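Local structure of shikimate dehydrogenase (NADP(+)) (Peptoclostridium difficile, 5DZS) at residues B[174-179]-B[202-207]; B[118-123]-B[142-147]. The protein probably catalyses the reversible NADPH-linked reduction of 3-dehydroshikimate to shikimate, a step in the biosynthesis of chorismate and the aromatic amino acids. All blocks are in the same frame, centred on the assembly; numbering follows the deposited sequence.

Contacts 1 and 2 pair neighbouring strands of one six-stranded parallel sheet, in the order 144-149, 120-124, 177-180, 205-208, and their centres lie about 9 Å apart. The seam between them is strand 120-124 against 177-180: L179 N lies 2.9 Å from V122 O and V122 N 2.9 Å from I177 O, both probable hydrogen bonds. F203 of contact 1, from beyond strand 177-180, also reaches V122 of contact 2, its CZ 3.5 Å from V122 CG2. Both contacts run toward the predicted NADP(+) site: the side chain of L209 lies about 4 Å from that of L179 and about 7 Å from that of I123.

Contact 1 (B[174-179]-B[202-207]); sequences KGDIIL and NFDILI
Strands 177-179 and 205-207 run parallel at 16°, their axes 4.8 Å apart, and the apolar grip is firmest around F203. I178 lays its CB over one face of that ring, 4.0 Å from the centroid and 18° off the normal, a CH-pi contact. G175 N sits over the opposite face, 3.5 Å from F203 CE2, sandwiching the ring, but gives its hydrogen to N202 O at 3.1 Å. With F203 CG beside its own backbone N, the ring lies back along 174-179. The CG2 branch of I178 lies alongside L206, and F218 of helix 217-224 packs on both residues. On the other side of the sheet, I177 and I205 lie side by side, while I207 crosses I177 and L179 obliquely and also packs against M108 and F109 of helix 101-111.

The entry to the ladder is looser and wetter. D176 and D204 point the same way with carboxylate planes 58° apart, and OD1 of D176 is 3.9 Å from OD2 of D204. One water donates to both oxygens, while D176 OD2 accepts from V120 N. In the backbone beside them, D176 O takes two N-H groups: I205 N at 2.8 Å, nearly along the C=O axis, and D204 N from above the carbonyl plane. Beyond this fork the ladder straightens, I178 N to I205 O and I207 N to I178 O. Both strands belong to a beta-alpha-beta unit with helix 197-200 in the Rossmann-type parallel sheet. The paired carboxylates probably repel if both are ionised, a cost the bridging water and V120 N-H would be expected to reduce.

Contact 2 (B[118-123]-B[142-147]); sequences GKVAVI and IEKLYV
I142 swings its CD1 over the backbone of K119 and onto A121, ending 3.7 Å from A121 CB. The reach comes from its torsions: CG1 is anti to the backbone N and chi2 then turns at 75°, bringing CD1 to 3.2 Å from K119 O. That carbonyl is crowded, because it also accepts two N-H groups in its plane, E143 N at 2.8 Å and K144 N at 3.2 Å. The E143 bond is the more bent of the two, 136° at the hydrogen against 164°. From this fork a regular parallel ladder continues: A121 N to K144 O, Y146 N to A121 O, and I123 N to Y146 O, all nearly straight. Strands 120-123 and 144-147 run 4.6 Å apart at closest approach.

The face bearing A121 and I123 is apolar. L145 CD1 leans back across the seam to meet I123 CD1 at 4.0 Å, the two chains crossing obliquely; F137 covers L145, and A133 and S130 cover I123, so this side lies under helix 128-139. On the face with V120 and V122, Y146 holds CG beside its backbone N, so that its ring slants back along the sheet. V120 CG1 meets the ring at its edge, in plane and 4.0 Å from CE1, while V122 CG2 approaches CD1 obliquely. V120 also flanks the CB of K144 with both methyls before the lysine chain leads away. I163 and I165 of the edge strand pack against Y146.

Two parallel strands joined through helix 128-139, which lies across one face, form a beta-alpha-beta unit, the first of the Rossmann-type dinucleotide-binding domain of shikimate dehydrogenases.

Contact 1 (B[174-179]-B[202-207])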
ATOM      1  N   LYS B 174      27.475   4.080 -28.114  1.00 56.73           N
ATOM      2  CA  LYS B 174      28.303   3.401 -27.132  1.00 60.84           C
ATOM      3  C   LYS B 174      27.832   3.885 -25.755  1.00 59.66           C
ATOM      4  O   LYS B 174      27.641   5.083 -25.548  1.00 63.32           O
ATOM      5  CB  LYS B 174      29.781   3.724 -27.355  1.00 67.45           C
ATOM      6  CG  LYS B 174      30.236   3.523 -28.799  1.00 71.42           C
ATOM      7  CD  LYS B 174      31.692   3.905 -29.049  1.00 78.10           C
ATOM      8  CE  LYS B 174      32.685   2.834 -28.613  1.00 80.56           C
ATOM      9  NZ  LYS B 174      32.732   2.586 -27.146  1.00 80.08           N
ATOM     10  N   GLY B 175      27.627   2.961 -24.825  1.00 53.11           N
ATOM     11  CA  GLY B 175      27.178   3.341 -23.490  1.00 51.39           C
ATOM     12  C   GLY B 175      27.531   2.342 -22.411  1.00 51.34           C
ATOM     13  O   GLY B 175      28.241   1.368 -22.650  1.00 56.74           O
ATOM     14  N   ASP B 176      27.022   2.598 -21.212  1.00 46.28           N
ATOM     15  CA  ASP B 176      27.262   1.737 -20.057  1.00 46.75           C
ATOM     16  C   ASP B 176      26.301   0.560 -19.986  1.00 42.13           C
ATOM     17  O   ASP B 176      26.718  -0.589 -19.864  1.00 43.49           O
ATOM     18  CB  ASP B 176      27.104   2.553 -18.770  1.00 46.27           C
ATOM     19  CG  ASP B 176      28.139   3.646 -18.649  1.00 50.54           C
ATOM     20  OD1 ASP B 176      29.309   3.307 -18.384  1.00 54.53           O
ATOM     21  OD2 ASP B 176      27.784   4.837 -18.791  1.00 52.56           O
ATOM     22  N   ILE B 177      25.006   0.861 -20.062  1.00 42.58           N
ATOM     23  CA  ILE B 177      23.958  -0.134 -19.882  1.00 39.35           C
ATOM     24  C   ILE B 177      23.018  -0.295 -21.066  1.00 35.10           C
ATOM     25  O   ILE B 177      22.588   0.689 -21.671  1.00 35.85           O
ATOM     26  CB  ILE B 177      23.067   0.274 -18.681  1.00 37.70           C
ATOM     27  CG1 ILE B 177      23.882   0.279 -17.384  1.00 39.62           C
ATOM     28  CG2 ILE B 177      21.857  -0.644 -18.553  1.00 36.26           C
ATOM     29  CD1 ILE B 177      23.213   1.031 -16.251  1.00 40.43           C
ATOM     30  N   ILE B 178      22.728  -1.545 -21.407  1.00 36.19           N
ATOM     31  CA  ILE B 178      21.708  -1.844 -22.406  1.00 34.34           C
ATOM     32  C   ILE B 178      20.705  -2.777 -21.724  1.00 32.78           C
ATOM     33  O   ILE B 178      21.059  -3.850 -21.201  1.00 33.53           O
ATOM     34  CB  ILE B 178      22.277  -2.385 -23.737  1.00 36.84           C
ATOM     35  CG1 ILE B 178      21.156  -2.506 -24.784  1.00 36.08           C
ATOM     36  CG2 ILE B 178      23.022  -3.700 -23.544  1.00 39.63           C
ATOM     37  CD1 ILE B 178      21.670  -2.762 -26.189  1.00 37.56           C
ATOM     38  N   LEU B 179      19.451  -2.350 -21.738  1.00 29.49           N
ATOM     39  CA  LEU B 179      18.371  -3.067 -21.071  1.00 29.69           C
ATOM     40  C   LEU B 179      17.333  -3.543 -22.088  1.00 27.96           C
ATOM     41  O   LEU B 179      16.807  -2.744 -22.894  1.00 29.39           O
ATOM     42  CB  LEU B 179      17.764  -2.167 -20.007  1.00 29.76           C
ATOM     43  CG  LEU B 179      16.637  -2.765 -19.135  1.00 29.66           C
ATOM     44  CD1 LEU B 179      16.618  -2.143 -17.752  1.00 31.01           C
ATOM     45  CD2 LEU B 179      15.277  -2.639 -19.801  1.00 29.66           C
ATOM     46  N   ASN B 202      29.276  -2.800 -27.664  1.00 54.13           N
ATOM     47  CA  ASN B 202      29.424  -1.384 -27.284  1.00 54.13           C
ATOM     48  C   ASN B 202      28.903  -1.003 -25.893  1.00 51.56           C
ATOM     49  O   ASN B 202      28.841   0.185 -25.566  1.00 52.39           O
ATOM     50  CB  ASN B 202      28.764  -0.476 -28.340  1.00 54.85           C
ATOM     51  CG  ASN B 202      29.433  -0.560 -29.698  1.00 60.09           C
ATOM     52  OD1 ASN B 202      30.616  -0.897 -29.809  1.00 64.22           O
ATOM     53  ND2 ASN B 202      28.683  -0.225 -30.745  1.00 59.79           N
ATOM     54  N   PHE B 203      28.542  -1.995 -25.083  1.00 49.26           N
ATOM     55  CA  PHE B 203      28.025  -1.742 -23.734  1.00 46.20           C
ATOM     56  C   PHE B 203      28.774  -2.579 -22.713  1.00 48.49           C
ATOM     57  O   PHE B 203      29.372  -3.594 -23.065  1.00 54.59           O
ATOM     58  CB  PHE B 203      26.499  -1.976 -23.688  1.00 41.97           C
ATOM     59  CG  PHE B 203      25.745  -0.985 -24.520  1.00 40.70           C
ATOM     60  CD1 PHE B 203      25.606  -1.178 -25.887  1.00 41.02           C
ATOM     61  CD2 PHE B 203      25.253   0.184 -23.959  1.00 39.28           C
ATOM     62  CE1 PHE B 203      24.963  -0.235 -26.674  1.00 40.77           C
ATOM     63  CE2 PHE B 203      24.601   1.124 -24.736  1.00 39.30           C
ATOM     64  CZ  PHE B 203      24.457   0.916 -26.096  1.00 40.15           C
ATOM     65  N   ASP B 204      28.768  -2.120 -21.463  1.00 47.62           N
ATOM     66  CA  ASP B 204      29.448  -2.802 -20.355  1.00 50.56           C
ATOM     67  C   ASP B 204      28.535  -3.710 -19.534  1.00 47.24           C
ATOM     68  O   ASP B 204      28.985  -4.727 -19.000  1.00 47.82           O
ATOM     69  CB  ASP B 204      30.049  -1.771 -19.391  1.00 54.68           C
ATOM     70  CG  ASP B 204      31.178  -0.972 -20.003  1.00 61.22           C
ATOM     71  OD1 ASP B 204      31.876  -1.484 -20.907  1.00 66.31           O
ATOM     72  OD2 ASP B 204      31.385   0.172 -19.553  1.00 66.50           O
ATOM     73  N   ILE B 205      27.259  -3.335 -19.435  1.00 42.89           N
ATOM     74  CA  ILE B 205      26.293  -4.065 -18.604  1.00 42.21           C
ATOM     75  C   ILE B 205      25.033  -4.378 -19.402  1.00 38.05           C
ATOM     76  O   ILE B 205      24.497  -3.499 -20.080  1.00 37.57           O
ATOM     77  CB  ILE B 205      25.890  -3.210 -17.384  1.00 41.25           C
ATOM     78  CG1 ILE B 205      27.144  -2.790 -16.593  1.00 45.44           C
ATOM     79  CG2 ILE B 205      24.895  -3.957 -16.501  1.00 40.64           C
ATOM     80  CD1 ILE B 205      26.876  -1.764 -15.511  1.00 45.35           C
ATOM     81  N   LEU B 206      24.611  -5.639 -19.371  1.00 38.03           N
ATOM     82  CA  LEU B 206      23.379  -6.053 -20.024  1.00 36.59           C
ATOM     83  C   LEU B 206      22.348  -6.429 -18.981  1.00 33.99           C
ATOM     84  O   LEU B 206      22.629  -7.220 -18.084  1.00 35.33           O
ATOM     85  CB  LEU B 206      23.570  -7.269 -20.932  1.00 38.16           C
ATOM     86  CG  LEU B 206      24.216  -7.086 -22.297  1.00 40.14           C
ATOM     87  CD1 LEU B 206      25.693  -6.777 -22.142  1.00 42.99           C
ATOM     88  CD2 LEU B 206      24.008  -8.354 -23.115  1.00 40.83           C
ATOM     89  N   ILE B 207      21.150  -5.872 -19.104  1.00 35.81           N
ATOM     90  CA  ILE B 207      20.058  -6.227 -18.213  1.00 35.43           C
ATOM     91  C   ILE B 207      18.928  -6.772 -19.066  1.00 34.58           C
ATOM     92  O   ILE B 207      18.459  -6.108 -19.986  1.00 34.00           O
ATOM     93  CB  ILE B 207      19.566  -5.020 -17.390  1.00 35.07           C
ATOM     94  CG1 ILE B 207      20.723  -4.489 -16.529  1.00 39.48           C
ATOM     95  CG2 ILE B 207      18.368  -5.415 -16.529  1.00 34.58           C
ATOM     96  CD1 ILE B 207      20.414  -3.196 -15.814  1.00 42.49           C
TER
HETATM   97  O   HOH W   1      29.984   0.928 -16.980  0.50 46.27           O

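Contact 2 (B[118-123]-B[142-147])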
ATOM      1  N   GLY B 118      24.851   9.231 -13.534  1.00 56.15           N
ATOM      2  CA  GLY B 118      25.784   9.758 -14.528  1.00 58.41           C
ATOM      3  C   GLY B 118      26.177   8.821 -15.659  1.00 56.58           C
ATOM      4  O   GLY B 118      27.154   9.078 -16.365  1.00 59.11           O
ATOM      5  N   LYS B 119      25.415   7.745 -15.858  1.00 52.72           N
ATOM      6  CA  LYS B 119      25.746   6.786 -16.910  1.00 50.83           C
ATOM      7  C   LYS B 119      24.941   6.987 -18.193  1.00 46.69           C
ATOM      8  O   LYS B 119      24.078   7.858 -18.274  1.00 46.79           O
ATOM      9  CB  LYS B 119      25.597   5.366 -16.384  1.00 51.17           C
ATOM     10  CG  LYS B 119      26.617   5.063 -15.305  1.00 56.38           C
ATOM     11  CD  LYS B 119      26.592   3.612 -14.891  1.00 57.20           C
ATOM     12  CE  LYS B 119      27.652   3.356 -13.830  1.00 62.68           C
ATOM     13  NZ  LYS B 119      27.563   1.976 -13.280  1.00 65.81           N
ATOM     14  N   VAL B 120      25.281   6.200 -19.206  1.00 45.99           N
ATOM     15  CA  VAL B 120      24.600   6.236 -20.494  1.00 45.45           C
ATOM     16  C   VAL B 120      23.909   4.891 -20.632  1.00 42.32           C
ATOM     17  O   VAL B 120      24.540   3.846 -20.456  1.00 40.99           O
ATOM     18  CB  VAL B 120      25.585   6.431 -21.671  1.00 48.55           C
ATOM     19  CG1 VAL B 120      24.841   6.425 -23.006  1.00 47.22           C
ATOM     20  CG2 VAL B 120      26.375   7.722 -21.507  1.00 51.71           C
ATOM     21  N   ALA B 121      22.611   4.912 -20.924  1.00 40.95           N
ATOM     22  CA  ALA B 121      21.848   3.674 -21.064  1.00 37.89           C
ATOM     23  C   ALA B 121      20.941   3.698 -22.272  1.00 36.15           C
ATOM     24  O   ALA B 121      20.498   4.761 -22.736  1.00 36.50           O
ATOM     25  CB  ALA B 121      21.028   3.404 -19.810  1.00 36.76           C
ATOM     26  N   VAL B 122      20.672   2.500 -22.773  1.00 35.18           N
ATOM     27  CA  VAL B 122      19.773   2.299 -23.876  1.00 33.81           C
ATOM     28  C   VAL B 122      18.731   1.287 -23.434  1.00 31.63           C
ATOM     29  O   VAL B 122      19.072   0.243 -22.876  1.00 30.09           O
ATOM     30  CB  VAL B 122      20.491   1.741 -25.115  1.00 36.12           C
ATOM     31  CG1 VAL B 122      19.486   1.326 -26.190  1.00 36.13           C
ATOM     32  CG2 VAL B 122      21.466   2.768 -25.651  1.00 37.96           C
ATOM     33  N   ILE B 123      17.466   1.625 -23.658  1.00 32.07           N
ATOM     34  CA  ILE B 123      16.362   0.702 -23.411  1.00 30.76           C
ATOM     35  C   ILE B 123      15.896   0.185 -24.765  1.00 29.37           C
ATOM     36  O   ILE B 123      15.639   0.975 -25.685  1.00 30.43           O
ATOM     37  CB  ILE B 123      15.155   1.382 -22.745  1.00 30.21           C
ATOM     38  CG1 ILE B 123      15.521   1.871 -21.340  1.00 31.73           C
ATOM     39  CG2 ILE B 123      13.975   0.402 -22.683  1.00 30.54           C
ATOM     40  CD1 ILE B 123      14.510   2.821 -20.735  1.00 33.65           C
ATOM     41  N   ILE B 142      20.423   9.308 -14.562  1.00 47.10           N
ATOM     42  CA  ILE B 142      21.064   8.827 -15.771  1.00 46.24           C
ATOM     43  C   ILE B 142      21.504  10.071 -16.549  1.00 49.24           C
ATOM     44  O   ILE B 142      20.773  11.066 -16.606  1.00 50.53           O
ATOM     45  CB  ILE B 142      20.084   7.956 -16.614  1.00 43.09           C
ATOM     46  CG1 ILE B 142      20.804   7.211 -17.742  1.00 42.69           C
ATOM     47  CG2 ILE B 142      18.936   8.796 -17.164  1.00 44.14           C
ATOM     48  CD1 ILE B 142      21.613   6.025 -17.273  1.00 40.60           C
ATOM     49  N   GLU B 143      22.702  10.031 -17.117  1.00 51.33           N
ATOM     50  CA  GLU B 143      23.220  11.174 -17.867  1.00 56.31           C
ATOM     51  C   GLU B 143      22.577  11.259 -19.250  1.00 56.56           C
ATOM     52  O   GLU B 143      22.097  12.318 -19.659  1.00 58.47           O
ATOM     53  CB  GLU B 143      24.746  11.070 -18.000  1.00 59.24           C
ATOM     54  CG  GLU B 143      25.392  12.210 -18.779  1.00 66.10           C
ATOM     55  CD  GLU B 143      25.211  13.563 -18.112  1.00 71.90           C
ATOM     56  OE1 GLU B 143      25.195  13.631 -16.859  1.00 74.58           O
ATOM     57  OE2 GLU B 143      25.102  14.567 -18.845  1.00 78.58           O
ATOM     58  N   LYS B 144      22.559  10.129 -19.952  1.00 53.64           N
ATOM     59  CA  LYS B 144      22.039  10.055 -21.311  1.00 53.48           C
ATOM     60  C   LYS B 144      21.156   8.815 -21.418  1.00 47.69           C
ATOM     61  O   LYS B 144      21.598   7.737 -21.053  1.00 47.03           O
ATOM     62  CB  LYS B 144      23.223   9.913 -22.271  1.00 56.73           C
ATOM     63  CG  LYS B 144      22.916  10.041 -23.757  1.00 59.10           C
ATOM     64  CD  LYS B 144      22.689  11.485 -24.173  1.00 63.19           C
ATOM     65  CE  LYS B 144      22.707  11.614 -25.687  1.00 65.02           C
ATOM     66  NZ  LYS B 144      22.449  13.000 -26.151  1.00 68.93           N
ATOM     67  N   LEU B 145      19.928   8.972 -21.914  1.00 46.21           N
ATOM     68  CA  LEU B 145      18.998   7.838 -22.078  1.00 45.05           C
ATOM     69  C   LEU B 145      18.395   7.758 -23.483  1.00 43.70           C
ATOM     70  O   LEU B 145      17.793   8.725 -23.972  1.00 47.18           O
ATOM     71  CB  LEU B 145      17.857   7.919 -21.060  1.00 43.67           C
ATOM     72  CG  LEU B 145      16.854   6.758 -21.113  1.00 41.08           C
ATOM     73  CD1 LEU B 145      17.533   5.428 -20.799  1.00 39.07           C
ATOM     74  CD2 LEU B 145      15.692   6.994 -20.166  1.00 41.62           C
ATOM     75  N   TYR B 146      18.568   6.604 -24.125  1.00 41.00           N
ATOM     76  CA  TYR B 146      17.988   6.340 -25.434  1.00 39.85           C
ATOM     77  C   TYR B 146      16.960   5.217 -25.289  1.00 36.97           C
ATOM     78  O   TYR B 146      17.113   4.333 -24.449  1.00 34.27           O
ATOM     79  CB  TYR B 146      19.036   5.849 -26.430  1.00 40.15           C
ATOM     80  CG  TYR B 146      20.250   6.733 -26.667  1.00 42.58           C
ATOM     81  CD1 TYR B 146      21.378   6.624 -25.859  1.00 43.20           C
ATOM     82  CD2 TYR B 146      20.301   7.610 -27.744  1.00 45.79           C
ATOM     83  CE1 TYR B 146      22.506   7.400 -26.080  1.00 44.97           C
ATOM     84  CE2 TYR B 146      21.428   8.387 -27.981  1.00 46.70           C
ATOM     85  CZ  TYR B 146      22.522   8.279 -27.145  1.00 47.15           C
ATOM     86  OH  TYR B 146      23.641   9.051 -27.381  1.00 51.38           O
ATOM     87  N   VAL B 147      15.920   5.262 -26.111  1.00 38.01           N
ATOM     88  CA  VAL B 147      14.929   4.191 -26.179  1.00 35.81           C
ATOM     89  C   VAL B 147      14.881   3.802 -27.650  1.00 36.18           C
ATOM     90  O   VAL B 147      14.621   4.655 -28.502  1.00 37.70           O
ATOM     91  CB  VAL B 147      13.540   4.628 -25.692  1.00 38.46           C
ATOM     92  CG1 VAL B 147      12.541   3.492 -25.853  1.00 37.94           C
ATOM     93  CG2 VAL B 147      13.609   5.072 -24.241  1.00 37.59           C
TER